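Local coordinates for putative signal recognition particle protein (PDB 5CK4) that binds GDP and GTP and probably acts as the Arf-like GTPase beta subunit of the signal recognition particle receptor at the endoplasmic reticulum membrane, at residues 198-203 against 285-290; 163-168 against 210-215; 128-133 against 194-199; 187-192 against 238-243. All blocks are in the same frame, centred on the assembly; numbering follows the deposited sequence. Where two conformers were deposited one is given.

Contact 1. Residues 198-203 against 285-290; sequences KRFHSR and MEFDME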
loop_
_atom_site.group_PDB
_atom_site.type_symbol
_atom_site.label_atom_id
_atom_site.label_comp_id
_atom_site.label_asym_id
_atom_site.label_seq_id
_atom_site.Cartn_x
_atom_site.Cartn_y
_atom_site.Cartn_z
ATOM N N LYS A 198 -11.573 0.254 8.820
ATOM C CA LYS A 198 -12.003 0.107 10.214
ATOM C C LYS A 198 -11.496 1.278 11.041
ATOM O O LYS A 198 -12.177 1.753 11.961
ATOM C CB LYS A 198 -11.485 -1.194 10.818
ATOM C CG LYS A 198 -12.132 -2.443 10.266
ATOM C CD LYS A 198 -11.496 -3.680 10.880
ATOM C CE LYS A 198 -12.205 -4.924 10.418
ATOM N NZ LYS A 198 -11.858 -6.107 11.249
ATOM N N ARG A 199 -10.292 1.738 10.709
ATOM C CA ARG A 199 -9.721 2.923 11.345
ATOM C C ARG A 199 -10.632 4.142 11.155
ATOM O O ARG A 199 -10.909 4.866 12.106
ATOM C CB ARG A 199 -8.332 3.210 10.780
ATOM C CG ARG A 199 -7.679 4.475 11.314
ATOM C CD ARG A 199 -6.315 4.694 10.662
ATOM N NE ARG A 199 -5.698 5.957 11.062
ATOM C CZ ARG A 199 -5.685 7.043 10.299
ATOM N NH1 ARG A 199 -6.253 7.010 9.100
ATOM N NH2 ARG A 199 -5.099 8.150 10.716
ATOM N N PHE A 200 -11.091 4.363 9.923
ATOM C CA PHE A 200 -11.987 5.483 9.623
ATOM C C PHE A 200 -13.256 5.398 10.460
ATOM O O PHE A 200 -13.801 6.407 10.903
ATOM C CB PHE A 200 -12.348 5.507 8.136
ATOM C CG PHE A 200 -13.421 6.507 7.785
ATOM C CD1 PHE A 200 -13.095 7.833 7.524
ATOM C CD2 PHE A 200 -14.753 6.122 7.706
ATOM C CE1 PHE A 200 -14.083 8.758 7.195
ATOM C CE2 PHE A 200 -15.740 7.041 7.381
ATOM C CZ PHE A 200 -15.400 8.360 7.121
ATOM N N HIS A 201 -13.722 4.177 10.674
ATOM C CA HIS A 201 -14.979 3.957 11.374
ATOM C C HIS A 201 -14.889 3.980 12.898
ATOM O O HIS A 201 -15.905 4.021 13.584
ATOM C CB HIS A 201 -15.606 2.657 10.893
ATOM C CG HIS A 201 -16.317 2.796 9.586
ATOM N ND1 HIS A 201 -16.055 1.987 8.505
ATOM C CD2 HIS A 201 -17.270 3.669 9.183
ATOM C CE1 HIS A 201 -16.823 2.346 7.493
ATOM N NE2 HIS A 201 -17.579 3.358 7.883
ATOM N N SER A 202 -13.676 3.962 13.423
ATOM C CA SER A 202 -13.479 3.950 14.868
ATOM C C SER A 202 -13.602 5.361 15.430
ATOM O O SER A 202 -12.737 6.207 15.183
ATOM C CB SER A 202 -12.106 3.360 15.207
ATOM O OG SER A 202 -11.841 3.511 16.596
ATOM N N ARG A 203 -14.670 5.617 16.185
ATOM C CA ARG A 203 -14.949 6.965 16.677
ATOM C C ARG A 203 -15.143 7.020 18.185
ATOM O O ARG A 203 -16.250 7.263 18.672
ATOM C CB ARG A 203 -16.183 7.556 15.987
ATOM C CG ARG A 203 -16.075 7.638 14.465
ATOM C CD ARG A 203 -14.980 8.598 14.021
ATOM N NE ARG A 203 -14.724 8.490 12.583
ATOM C CZ ARG A 203 -15.187 9.327 11.661
ATOM N NH1 ARG A 203 -15.929 10.366 12.016
ATOM N NH2 ARG A 203 -14.891 9.132 10.376
ATOM N N MET A 285 -13.386 6.325 -1.345
ATOM C CA MET A 285 -13.465 7.734 -0.969
ATOM C C MET A 285 -14.635 8.001 -0.022
ATOM O O MET A 285 -14.685 9.029 0.644
ATOM C CB MET A 285 -13.534 8.637 -2.204
ATOM C CG MET A 285 -12.183 8.791 -2.894
ATOM S SD MET A 285 -10.955 9.635 -1.862
ATOM C CE MET A 285 -11.801 11.171 -1.513
ATOM N N GLU A 286 -15.563 7.058 0.067
ATOM C CA GLU A 286 -16.646 7.170 1.037
ATOM C C GLU A 286 -16.055 7.202 2.455
ATOM O O GLU A 286 -16.664 7.729 3.382
ATOM C CB GLU A 286 -17.611 5.993 0.869
ATOM C CG GLU A 286 -18.804 5.996 1.795
ATOM C CD GLU A 286 -20.018 5.358 1.154
ATOM O OE1 GLU A 286 -20.142 5.449 -0.087
ATOM O OE2 GLU A 286 -20.842 4.764 1.883
ATOM N N PHE A 287 -14.855 6.644 2.607
ATOM C CA PHE A 287 -14.139 6.662 3.882
ATOM C C PHE A 287 -12.914 7.566 3.801
ATOM O O PHE A 287 -11.933 7.350 4.511
ATOM C CB PHE A 287 -13.724 5.242 4.260
ATOM C CG PHE A 287 -14.782 4.220 3.947
ATOM C CD1 PHE A 287 -16.030 4.311 4.530
ATOM C CD2 PHE A 287 -14.540 3.206 3.043
ATOM C CE1 PHE A 287 -17.025 3.387 4.232
ATOM C CE2 PHE A 287 -15.523 2.271 2.743
ATOM C CZ PHE A 287 -16.768 2.368 3.337
ATOM N N ASP A 288 -12.987 8.563 2.920
ATOM C CA ASP A 288 -11.888 9.497 2.682
ATOM C C ASP A 288 -10.557 8.787 2.432
ATOM O O ASP A 288 -9.488 9.276 2.805
ATOM C CB ASP A 288 -11.776 10.504 3.829
ATOM C CG ASP A 288 -13.004 11.391 3.939
ATOM O OD1 ASP A 288 -13.585 11.735 2.884
ATOM O OD2 ASP A 288 -13.393 11.736 5.073
ATOM N N MET A 289 -10.629 7.630 1.782
ATOM C CA MET A 289 -9.428 6.860 1.469
ATOM C C MET A 289 -9.128 6.953 -0.029
ATOM O O MET A 289 -9.824 6.350 -0.841
ATOM C CB MET A 289 -9.624 5.382 1.859
ATOM C CG MET A 289 -9.603 5.094 3.368
ATOM S SD MET A 289 -9.985 3.353 3.718
ATOM C CE MET A 289 -8.894 2.587 2.505
ATOM N N GLU A 290 -8.105 7.720 -0.394
ATOM C CA GLU A 290 -7.720 7.802 -1.796
ATOM C C GLU A 290 -6.835 6.611 -2.145
ATOM O O GLU A 290 -5.813 6.399 -1.512
ATOM C CB GLU A 290 -7.004 9.119 -2.081
ATOM C CG GLU A 290 -6.774 9.367 -3.559
ATOM C CD GLU A 290 -6.047 10.672 -3.820
ATOM O OE1 GLU A 290 -5.739 11.392 -2.845
ATOM O OE2 GLU A 290 -5.793 10.975 -5.003
#
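F200, H201 and F287 carry this contact, with the ring of F200 laid over the backbone of F287. F287 CA lies 3.7 Å from the centroid of the F200 ring, 3° off its normal, a CH-pi contact over the centre of the face. On the same side, F200 CD2 touches F287 CB at 3.7 Å. A broad flat side chain suits this place because it can spread over both CA and CB. F200 CG is anti to the backbone N (chi1 172°), directed toward 285-290. The opposite face receives R203 NH2, 3.3 Å above the plane and shifted toward the rim. R203 is held there side-on: NE and NH2 both donate to F200 O, NE at 2.8 Å.

The F287 ring meets those of F200 and H201 obliquely, its plane 56° from that of F200. H201 CE1 comes within 3.4 Å of F287 CE1, and H201 ND1 also has a weak hydrogen bond to E268. No hydrogen bond joins the two segments. The result is an aromatic cluster near the surface, seating the loop that leads into strand 291-295 against the C-terminal end of helix 180-201 in this P-loop GTPase fold.

Contact 2. Residues 163-168 against 210-215; sequences KAVIFL and SSIPVL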
loop_
_atom_site.group_PDB
_atom_site.type_symbol
_atom_site.label_atom_id
_atom_site.label_comp_id
_atom_site.label_asym_id
_atom_site.label_seq_id
_atom_site.Cartn_x
_atom_site.Cartn_y
_atom_site.Cartn_z
ATOM N N LYS A 163 1.742 8.894 7.195
ATOM C CA LYS A 163 0.907 9.729 6.328
ATOM C C LYS A 163 0.488 9.073 5.012
ATOM O O LYS A 163 -0.395 9.581 4.314
ATOM C CB LYS A 163 1.578 11.075 6.049
ATOM C CG LYS A 163 1.784 11.926 7.299
ATOM C CD LYS A 163 1.836 13.408 6.970
ATOM C CE LYS A 163 0.467 13.938 6.551
ATOM N NZ LYS A 163 0.391 15.432 6.632
ATOM N N ALA A 164 1.109 7.952 4.666
ATOM C CA ALA A 164 0.729 7.248 3.442
ATOM C C ALA A 164 1.228 5.821 3.418
ATOM O O ALA A 164 2.095 5.438 4.198
ATOM C CB ALA A 164 1.223 7.996 2.202
ATOM N N VAL A 165 0.680 5.047 2.490
ATOM C CA VAL A 165 1.074 3.662 2.297
ATOM C C VAL A 165 1.389 3.445 0.827
ATOM O O VAL A 165 0.633 3.867 -0.038
ATOM C CB VAL A 165 -0.087 2.716 2.680
ATOM C CG1 VAL A 165 0.177 1.267 2.184
ATOM C CG2 VAL A 165 -0.313 2.744 4.172
ATOM N N ILE A 166 2.516 2.808 0.537
ATOM C CA ILE A 166 2.718 2.282 -0.806
ATOM C C ILE A 166 2.567 0.763 -0.745
ATOM O O ILE A 166 3.271 0.093 0.027
ATOM C CB ILE A 166 4.108 2.639 -1.355
ATOM C CG1 ILE A 166 4.257 4.152 -1.524
ATOM C CG2 ILE A 166 4.349 1.917 -2.687
ATOM C CD1 ILE A 166 5.706 4.589 -1.896
ATOM N N PHE A 167 1.624 0.219 -1.511
ATOM C CA PHE A 167 1.484 -1.234 -1.605
ATOM C C PHE A 167 2.127 -1.692 -2.916
ATOM O O PHE A 167 1.575 -1.454 -4.000
ATOM C CB PHE A 167 0.013 -1.645 -1.564
ATOM C CG PHE A 167 -0.194 -3.143 -1.545
ATOM C CD1 PHE A 167 -0.243 -3.873 -2.731
ATOM C CD2 PHE A 167 -0.306 -3.824 -0.335
ATOM C CE1 PHE A 167 -0.419 -5.253 -2.705
ATOM C CE2 PHE A 167 -0.491 -5.201 -0.307
ATOM C CZ PHE A 167 -0.547 -5.911 -1.486
ATOM N N LEU A 168 3.287 -2.341 -2.814
ATOM C CA LEU A 168 4.061 -2.733 -3.995
ATOM C C LEU A 168 3.759 -4.176 -4.378
ATOM O O LEU A 168 3.700 -5.046 -3.524
ATOM C CB LEU A 168 5.550 -2.597 -3.715
ATOM C CG LEU A 168 6.585 -2.575 -4.852
ATOM C CD1 LEU A 168 6.489 -1.283 -5.663
ATOM C CD2 LEU A 168 7.974 -2.705 -4.263
ATOM N N SER A 210 -6.894 11.391 10.569
ATOM C CA SER A 210 -6.159 11.987 9.467
ATOM C C SER A 210 -6.155 11.005 8.297
ATOM O O SER A 210 -6.240 9.799 8.497
ATOM C CB SER A 210 -4.727 12.287 9.906
ATOM O OG SER A 210 -4.049 11.079 10.227
ATOM N N SER A 211 -6.064 11.519 7.078
ATOM C CA SER A 211 -6.108 10.660 5.904
ATOM C C SER A 211 -4.793 9.927 5.704
ATOM O O SER A 211 -3.720 10.469 5.971
ATOM C CB SER A 211 -6.444 11.475 4.651
ATOM O OG SER A 211 -7.811 11.844 4.650
ATOM N N ILE A 212 -4.890 8.679 5.258
ATOM C CA ILE A 212 -3.727 7.916 4.860
ATOM C C ILE A 212 -4.007 7.347 3.471
ATOM O O ILE A 212 -4.614 6.290 3.342
ATOM C CB ILE A 212 -3.407 6.789 5.865
ATOM C CG1 ILE A 212 -3.174 7.374 7.262
ATOM C CG2 ILE A 212 -2.163 6.007 5.435
ATOM C CD1 ILE A 212 -2.989 6.316 8.334
ATOM N N PRO A 213 -3.598 8.076 2.420
ATOM C CA PRO A 213 -3.791 7.562 1.054
ATOM C C PRO A 213 -2.957 6.317 0.747
ATOM O O PRO A 213 -1.959 6.070 1.417
ATOM C CB PRO A 213 -3.321 8.720 0.175
ATOM C CG PRO A 213 -2.426 9.546 1.057
ATOM C CD PRO A 213 -3.010 9.425 2.433
ATOM N N VAL A 214 -3.357 5.554 -0.268
ATOM C CA VAL A 214 -2.683 4.298 -0.586
ATOM C C VAL A 214 -2.339 4.289 -2.067
ATOM O O VAL A 214 -3.226 4.397 -2.922
ATOM C CB VAL A 214 -3.571 3.065 -0.272
ATOM C CG1 VAL A 214 -2.871 1.768 -0.676
ATOM C CG2 VAL A 214 -3.910 3.014 1.209
ATOM N N LEU A 215 -1.049 4.179 -2.360
ATOM C CA LEU A 215 -0.595 4.064 -3.733
ATOM C C LEU A 215 -0.365 2.592 -3.995
ATOM O O LEU A 215 0.460 1.965 -3.326
ATOM C CB LEU A 215 0.717 4.835 -3.931
ATOM C CG LEU A 215 1.335 4.705 -5.324
ATOM C CD1 LEU A 215 0.417 5.307 -6.387
ATOM C CD2 LEU A 215 2.700 5.388 -5.356
#
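Two rings frame this contact, the aromatic one of F167 and the puckered one of P213. The F167 side chain touches the other segment through CB, which lies 4.0 Å from L215 O; its ring leads away to pack on I25, T185 and L189. P213 turns its CD to K163 O at 3.2 Å and its CG to A164 CB, and W311 also packs against it. Between the rings two parallel strands of the central sheet of the P-loop GTPase fold run side by side; helix 180-201 joins them in the sequence, a beta-alpha-beta crossover.

V165 and V214 point to one face of the sheet, where V214 also meets L196 of helix 180-201. I166 and L215 point to the other and pack on helix 306-313. Beta-branched V165, I166 and V214 suit extended strands, and the longer L215 reaches W308 and W311. V165 CG1 is anti to the backbone N (chi1 167°), and CG2, beside that N, meets I212 CG2 at 4.0 Å.

Proline has no N-H, so K163 O meets the P213 ring carbon where a further ladder bond would be expected. The regular pattern starts with V165 N donating to P213 O at 3.0 Å. L215 N then donates to V165 O at 2.9 Å, and F167 N to L215 O follows at 2.8 Å, with an N-H...O angle of 158°.

Contact 3. Residues 128-133 against 194-199; sequences QHLLNP and LSLQKR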
loop_
_atom_site.group_PDB
_atom_site.type_symbol
_atom_site.label_atom_id
_atom_site.label_comp_id
_atom_site.label_asym_id
_atom_site.label_seq_id
_atom_site.Cartn_x
_atom_site.Cartn_y
_atom_site.Cartn_z
ATOM N N GLN A 128 -1.469 -3.746 12.197
ATOM C CA GLN A 128 -1.811 -3.117 13.469
ATOM C C GLN A 128 -1.622 -1.609 13.418
ATOM O O GLN A 128 -2.408 -0.873 13.995
ATOM C CB GLN A 128 -1.012 -3.719 14.625
ATOM C CG GLN A 128 -1.304 -5.188 14.869
ATOM C CD GLN A 128 -2.781 -5.524 14.778
ATOM O OE1 GLN A 128 -3.567 -5.188 15.669
ATOM N NE2 GLN A 128 -3.169 -6.194 13.693
ATOM N N HIS A 129 -0.592 -1.151 12.713
ATOM C CA HIS A 129 -0.401 0.281 12.492
ATOM C C HIS A 129 -1.587 0.910 11.760
ATOM O O HIS A 129 -1.934 2.062 12.000
ATOM C CB HIS A 129 0.877 0.542 11.689
ATOM C CG HIS A 129 2.135 0.122 12.387
ATOM N ND1 HIS A 129 2.476 0.572 13.645
ATOM C CD2 HIS A 129 3.146 -0.689 11.993
ATOM C CE1 HIS A 129 3.634 0.046 14.002
ATOM N NE2 HIS A 129 4.063 -0.721 13.016
ATOM N N LEU A 130 -2.197 0.157 10.847
ATOM C CA LEU A 130 -3.251 0.706 10.001
ATOM C C LEU A 130 -4.593 0.816 10.729
ATOM O O LEU A 130 -5.470 1.550 10.304
ATOM C CB LEU A 130 -3.377 -0.104 8.705
ATOM C CG LEU A 130 -2.046 -0.222 7.935
ATOM C CD1 LEU A 130 -2.131 -1.135 6.704
ATOM C CD2 LEU A 130 -1.536 1.146 7.536
ATOM N N LEU A 131 -4.734 0.099 11.840
ATOM C CA LEU A 131 -5.974 0.121 12.621
ATOM C C LEU A 131 -6.072 1.339 13.540
ATOM O O LEU A 131 -7.165 1.750 13.939
ATOM C CB LEU A 131 -6.079 -1.159 13.454
ATOM C CG LEU A 131 -6.280 -2.454 12.657
ATOM C CD1 LEU A 131 -6.153 -3.674 13.567
ATOM C CD2 LEU A 131 -7.643 -2.434 11.977
ATOM N N ASN A 132 -4.918 1.913 13.854
ATOM C CA ASN A 132 -4.789 2.958 14.863
ATOM C C ASN A 132 -5.283 4.320 14.367
ATOM O O ASN A 132 -4.811 4.813 13.347
ATOM C CB ASN A 132 -3.311 3.050 15.260
ATOM C CG ASN A 132 -3.094 3.754 16.581
ATOM O OD1 ASN A 132 -3.797 4.705 16.921
ATOM N ND2 ASN A 132 -2.103 3.291 17.333
ATOM N N PRO A 133 -6.220 4.943 15.100
ATOM C CA PRO A 133 -6.753 6.271 14.757
ATOM C C PRO A 133 -5.671 7.323 14.476
ATOM O O PRO A 133 -5.877 8.190 13.627
ATOM C CB PRO A 133 -7.560 6.651 16.000
ATOM C CG PRO A 133 -8.028 5.339 16.533
ATOM C CD PRO A 133 -6.909 4.360 16.266
ATOM N N LEU A 194 -9.040 -2.910 4.348
ATOM C CA LEU A 194 -10.080 -3.112 5.370
ATOM C C LEU A 194 -9.619 -2.550 6.714
ATOM O O LEU A 194 -10.412 -2.012 7.480
ATOM C CB LEU A 194 -10.436 -4.595 5.525
ATOM C CG LEU A 194 -11.639 -4.870 6.438
ATOM C CD1 LEU A 194 -12.922 -4.231 5.848
ATOM C CD2 LEU A 194 -11.838 -6.367 6.687
ATOM N N SER A 195 -8.326 -2.662 6.988
ATOM C CA SER A 195 -7.779 -2.112 8.232
ATOM C C SER A 195 -7.947 -0.586 8.259
ATOM O O SER A 195 -8.362 -0.021 9.263
ATOM C CB SER A 195 -6.308 -2.497 8.400
ATOM O OG SER A 195 -6.188 -3.891 8.640
ATOM N N LEU A 196 -7.639 0.072 7.144
ATOM C CA LEU A 196 -7.765 1.529 7.073
ATOM C C LEU A 196 -9.233 1.933 7.129
ATOM O O LEU A 196 -9.581 2.995 7.648
ATOM C CB LEU A 196 -7.133 2.053 5.781
ATOM C CG LEU A 196 -5.604 1.982 5.788
ATOM C CD1 LEU A 196 -5.027 2.290 4.412
ATOM C CD2 LEU A 196 -5.013 2.918 6.860
ATOM N N GLN A 197 -10.086 1.074 6.591
ATOM C CA GLN A 197 -11.526 1.316 6.624
ATOM C C GLN A 197 -12.050 1.238 8.058
ATOM O O GLN A 197 -12.880 2.056 8.466
ATOM C CB GLN A 197 -12.269 0.322 5.734
ATOM C CG GLN A 197 -13.796 0.491 5.733
ATOM C CD GLN A 197 -14.474 -0.449 4.744
ATOM O OE1 GLN A 197 -14.011 -0.614 3.618
ATOM N NE2 GLN A 197 -15.555 -1.094 5.175
ATOM N N LYS A 198 -11.573 0.254 8.820
ATOM C CA LYS A 198 -12.003 0.107 10.214
ATOM C C LYS A 198 -11.496 1.278 11.041
ATOM O O LYS A 198 -12.177 1.753 11.961
ATOM C CB LYS A 198 -11.485 -1.194 10.818
ATOM C CG LYS A 198 -12.132 -2.443 10.266
ATOM C CD LYS A 198 -11.496 -3.680 10.880
ATOM C CE LYS A 198 -12.205 -4.924 10.418
ATOM N NZ LYS A 198 -11.858 -6.107 11.249
ATOM N N ARG A 199 -10.292 1.738 10.709
ATOM C CA ARG A 199 -9.721 2.923 11.345
ATOM C C ARG A 199 -10.632 4.142 11.155
ATOM O O ARG A 199 -10.909 4.866 12.106
ATOM C CB ARG A 199 -8.332 3.210 10.780
ATOM C CG ARG A 199 -7.679 4.475 11.314
ATOM C CD ARG A 199 -6.315 4.694 10.662
ATOM N NE ARG A 199 -5.698 5.957 11.062
ATOM C CZ ARG A 199 -5.685 7.043 10.299
ATOM N NH1 ARG A 199 -6.253 7.010 9.100
ATOM N NH2 ARG A 199 -5.099 8.150 10.716
#
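Helix 123-131, which follows the DTPGH motif and by analogy corresponds to the switch II helix of Ras-like GTPases, packs through L130 and L131 on S195, L196 and R199 of helix 180-201. S195 is small enough for a close approach: its CB lies 3.8 Å from L130 CB, and L131 CD2 rests on the same CB. The serine hydroxyl is turned to its own helix, bonded to D191 O. L196 CD2 fits beside L130 CB at 3.9 Å, extending the apolar layer in which L130 also meets V165 of the sheet.

R199 reaches past this layer. Its CG is anti to the backbone N (chi1 176°) and the chain stays extended to NE, with CD 3.3 Å from L130 O. R199 NE donates to N132 O at 2.7 Å, the oxygen lying at the edge of the guanidinium, near its plane. A weak bond runs from R199 NH2 to P133 O at 3.0 Å, and NH1 serves S210 O. An alanine here would probably leave the carbonyls of N132, P133 and S210 without these donors. One cationic side chain ties three backbone carbonyls, linking the chain after helix 123-131 to that before strand 214-219.

Contact 4. Residues 187-192 against 238-243; sequences SYLYDV and HELGRI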
loop_
_atom_site.group_PDB
_atom_site.type_symbol
_atom_site.label_atom_id
_atom_site.label_comp_id
_atom_site.label_asym_id
_atom_site.label_seq_id
_atom_site.Cartn_x
_atom_site.Cartn_y
_atom_site.Cartn_z
ATOM N N SER A 187 -5.435 -10.760 -1.418
ATOM C CA SER A 187 -5.807 -11.073 -0.044
ATOM C C SER A 187 -5.105 -10.131 0.944
ATOM O O SER A 187 -5.717 -9.632 1.885
ATOM C CB SER A 187 -5.492 -12.537 0.267
ATOM O OG SER A 187 -5.878 -12.852 1.582
ATOM N N TYR A 188 -3.820 -9.891 0.720
ATOM C CA TYR A 188 -3.050 -8.946 1.533
ATOM C C TYR A 188 -3.587 -7.532 1.373
ATOM O O TYR A 188 -3.826 -6.826 2.363
ATOM C CB TYR A 188 -1.579 -8.983 1.126
ATOM C CG TYR A 188 -0.611 -8.336 2.097
ATOM C CD1 TYR A 188 -1.040 -7.789 3.306
ATOM C CD2 TYR A 188 0.742 -8.280 1.796
ATOM C CE1 TYR A 188 -0.138 -7.194 4.185
ATOM C CE2 TYR A 188 1.643 -7.688 2.655
ATOM C CZ TYR A 188 1.199 -7.152 3.854
ATOM O OH TYR A 188 2.127 -6.589 4.711
ATOM N N LEU A 189 -3.788 -7.119 0.126
ATOM C CA LEU A 189 -4.336 -5.788 -0.140
ATOM C C LEU A 189 -5.712 -5.619 0.513
ATOM O O LEU A 189 -6.031 -4.554 1.079
ATOM C CB LEU A 189 -4.413 -5.543 -1.655
ATOM C CG LEU A 189 -5.015 -4.199 -2.089
ATOM C CD1 LEU A 189 -4.202 -3.031 -1.525
ATOM C CD2 LEU A 189 -5.039 -4.159 -3.604
ATOM N N TYR A 190 -6.537 -6.660 0.441
ATOM C CA TYR A 190 -7.840 -6.621 1.095
ATOM C C TYR A 190 -7.693 -6.251 2.573
ATOM O O TYR A 190 -8.382 -5.357 3.057
ATOM C CB TYR A 190 -8.570 -7.973 0.951
ATOM C CG TYR A 190 -10.052 -7.952 1.339
ATOM C CD1 TYR A 190 -10.452 -8.005 2.671
ATOM C CD2 TYR A 190 -11.045 -7.899 0.369
ATOM C CE1 TYR A 190 -11.808 -7.988 3.022
ATOM C CE2 TYR A 190 -12.396 -7.893 0.712
ATOM C CZ TYR A 190 -12.770 -7.935 2.035
ATOM O OH TYR A 190 -14.116 -7.926 2.379
ATOM N N ASP A 191 -6.787 -6.932 3.277
ATOM C CA ASP A 191 -6.580 -6.683 4.703
ATOM C C ASP A 191 -6.049 -5.284 4.979
ATOM O O ASP A 191 -6.410 -4.663 5.974
ATOM C CB ASP A 191 -5.618 -7.709 5.320
ATOM C CG ASP A 191 -6.224 -9.093 5.428
ATOM O OD1 ASP A 191 -7.466 -9.199 5.443
ATOM O OD2 ASP A 191 -5.449 -10.072 5.492
ATOM N N VAL A 192 -5.170 -4.800 4.108
ATOM C CA VAL A 192 -4.619 -3.453 4.251
ATOM C C VAL A 192 -5.732 -2.404 4.171
ATOM O O VAL A 192 -5.882 -1.568 5.067
ATOM C CB VAL A 192 -3.516 -3.169 3.196
ATOM C CG1 VAL A 192 -3.274 -1.685 3.034
ATOM C CG2 VAL A 192 -2.203 -3.886 3.589
ATOM N N HIS A 238 -11.721 -6.759 -9.345
ATOM C CA HIS A 238 -12.557 -7.941 -9.450
ATOM C C HIS A 238 -12.210 -8.970 -8.372
ATOM O O HIS A 238 -13.098 -9.634 -7.830
ATOM C CB HIS A 238 -12.504 -8.533 -10.859
ATOM C CG HIS A 238 -13.340 -7.778 -11.854
ATOM N ND1 HIS A 238 -12.824 -6.791 -12.667
ATOM C CD2 HIS A 238 -14.660 -7.852 -12.149
ATOM C CE1 HIS A 238 -13.785 -6.302 -13.432
ATOM N NE2 HIS A 238 -14.909 -6.928 -13.137
ATOM N N GLU A 239 -10.936 -9.087 -8.024
ATOM C CA GLU A 239 -10.585 -10.070 -7.004
ATOM C C GLU A 239 -11.032 -9.629 -5.608
ATOM O O GLU A 239 -11.511 -10.448 -4.827
ATOM C CB GLU A 239 -9.095 -10.407 -7.041
ATOM C CG GLU A 239 -8.680 -11.471 -6.037
ATOM C CD GLU A 239 -9.145 -12.885 -6.376
ATOM O OE1 GLU A 239 -9.766 -13.101 -7.436
ATOM O OE2 GLU A 239 -8.884 -13.786 -5.559
ATOM N N LEU A 240 -10.876 -8.348 -5.295
ATOM C CA LEU A 240 -11.349 -7.793 -4.018
ATOM C C LEU A 240 -12.867 -7.917 -3.913
ATOM O O LEU A 240 -13.397 -8.220 -2.850
ATOM C CB LEU A 240 -10.931 -6.314 -3.869
ATOM C CG LEU A 240 -9.425 -6.059 -3.748
ATOM C CD1 LEU A 240 -9.118 -4.570 -3.893
ATOM C CD2 LEU A 240 -8.855 -6.592 -2.435
ATOM N N GLY A 241 -13.560 -7.662 -5.020
ATOM C CA GLY A 241 -14.987 -7.923 -5.106
ATOM C C GLY A 241 -15.346 -9.384 -4.863
ATOM O O GLY A 241 -16.303 -9.678 -4.140
ATOM N N ARG A 242 -14.600 -10.308 -5.470
ATOM C CA ARG A 242 -14.869 -11.731 -5.267
ATOM C C ARG A 242 -14.712 -12.105 -3.787
ATOM O O ARG A 242 -15.529 -12.847 -3.231
ATOM C CB ARG A 242 -13.928 -12.599 -6.109
ATOM C CG ARG A 242 -14.252 -14.078 -5.988
ATOM C CD ARG A 242 -13.218 -14.963 -6.669
ATOM N NE ARG A 242 -11.923 -14.851 -6.008
ATOM C CZ ARG A 242 -11.570 -15.538 -4.924
ATOM N NH1 ARG A 242 -12.412 -16.407 -4.377
ATOM N NH2 ARG A 242 -10.371 -15.356 -4.386
ATOM N N ILE A 243 -13.652 -11.598 -3.166
ATOM C CA ILE A 243 -13.378 -11.881 -1.753
ATOM C C ILE A 243 -14.505 -11.394 -0.846
ATOM O O ILE A 243 -15.007 -12.143 -0.010
ATOM C CB ILE A 243 -12.040 -11.242 -1.294
ATOM C CG1 ILE A 243 -10.871 -11.890 -2.038
ATOM C CG2 ILE A 243 -11.846 -11.403 0.231
ATOM C CD1 ILE A 243 -9.571 -11.109 -1.946
#
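Y190 meets L240 and I243 where helices 180-201 and 229-249, two helices of the P-loop GTPase fold, pack together. The segment axes approach to 9.9 Å and cross at -73°, and L240 and I243, three residues apart, face the same neighbour.

The aromatic contact is a CH-pi one. I243 CG2 sits over one face of the Y190 ring, 3.8 Å from its centroid and shifted toward the rim near CD2 and CE2. L240 O lies at the ring edge, in plane, 3.7 Å from CE2. Y190 CG is anti to the backbone N (chi1 -168°), beside the carbonyl carbon.

The aliphatic contacts lie nearer the helix backbone. The two methyls of L240 divide between neighbours: its CD2 meets Y190 CB at 3.7 Å, while its CD1 turns to L189 CD2. The leucine fork suits a place between two residues of one turn, and F281 also packs on both leucines.

Y190 OH is hydrogen-bonded to G269 O and L271 N, and the ring has a cation-pi contact with R247. An alanine here would probably leave I243 CG2 without a ring to cover and the G269 and L271 backbone groups without their hydroxyl partner. Within 238-243 a salt bridge joins E239 to R242, and R242 NE points almost straight at E239 OE1, 3.1 Å away with an N-H...O angle of 171°.

How the contacts relate
From the N terminus, 128-133 opens contact 3, 163-168 opens contact 2, and helix 180-201 then supplies 187-192 to contact 4, 194-199 to contact 3 and 198-203 to contact 1. Contact 3 closes first, at 194-199; contact 2 closes at 210-215, contact 4 at 238-243 and contact 1 at 285-290. None nests within another. Contact 2 crosses the other three, contact 4 likewise, and contact 1 begins on the residues K198 and R199 where contact 3 ends. Helix 180-201 is therefore the shared element, tying helix 123-131, helix 229-249 and the loop before strand 291-295 together, while contact 2 joins the strands flanking it in sequence.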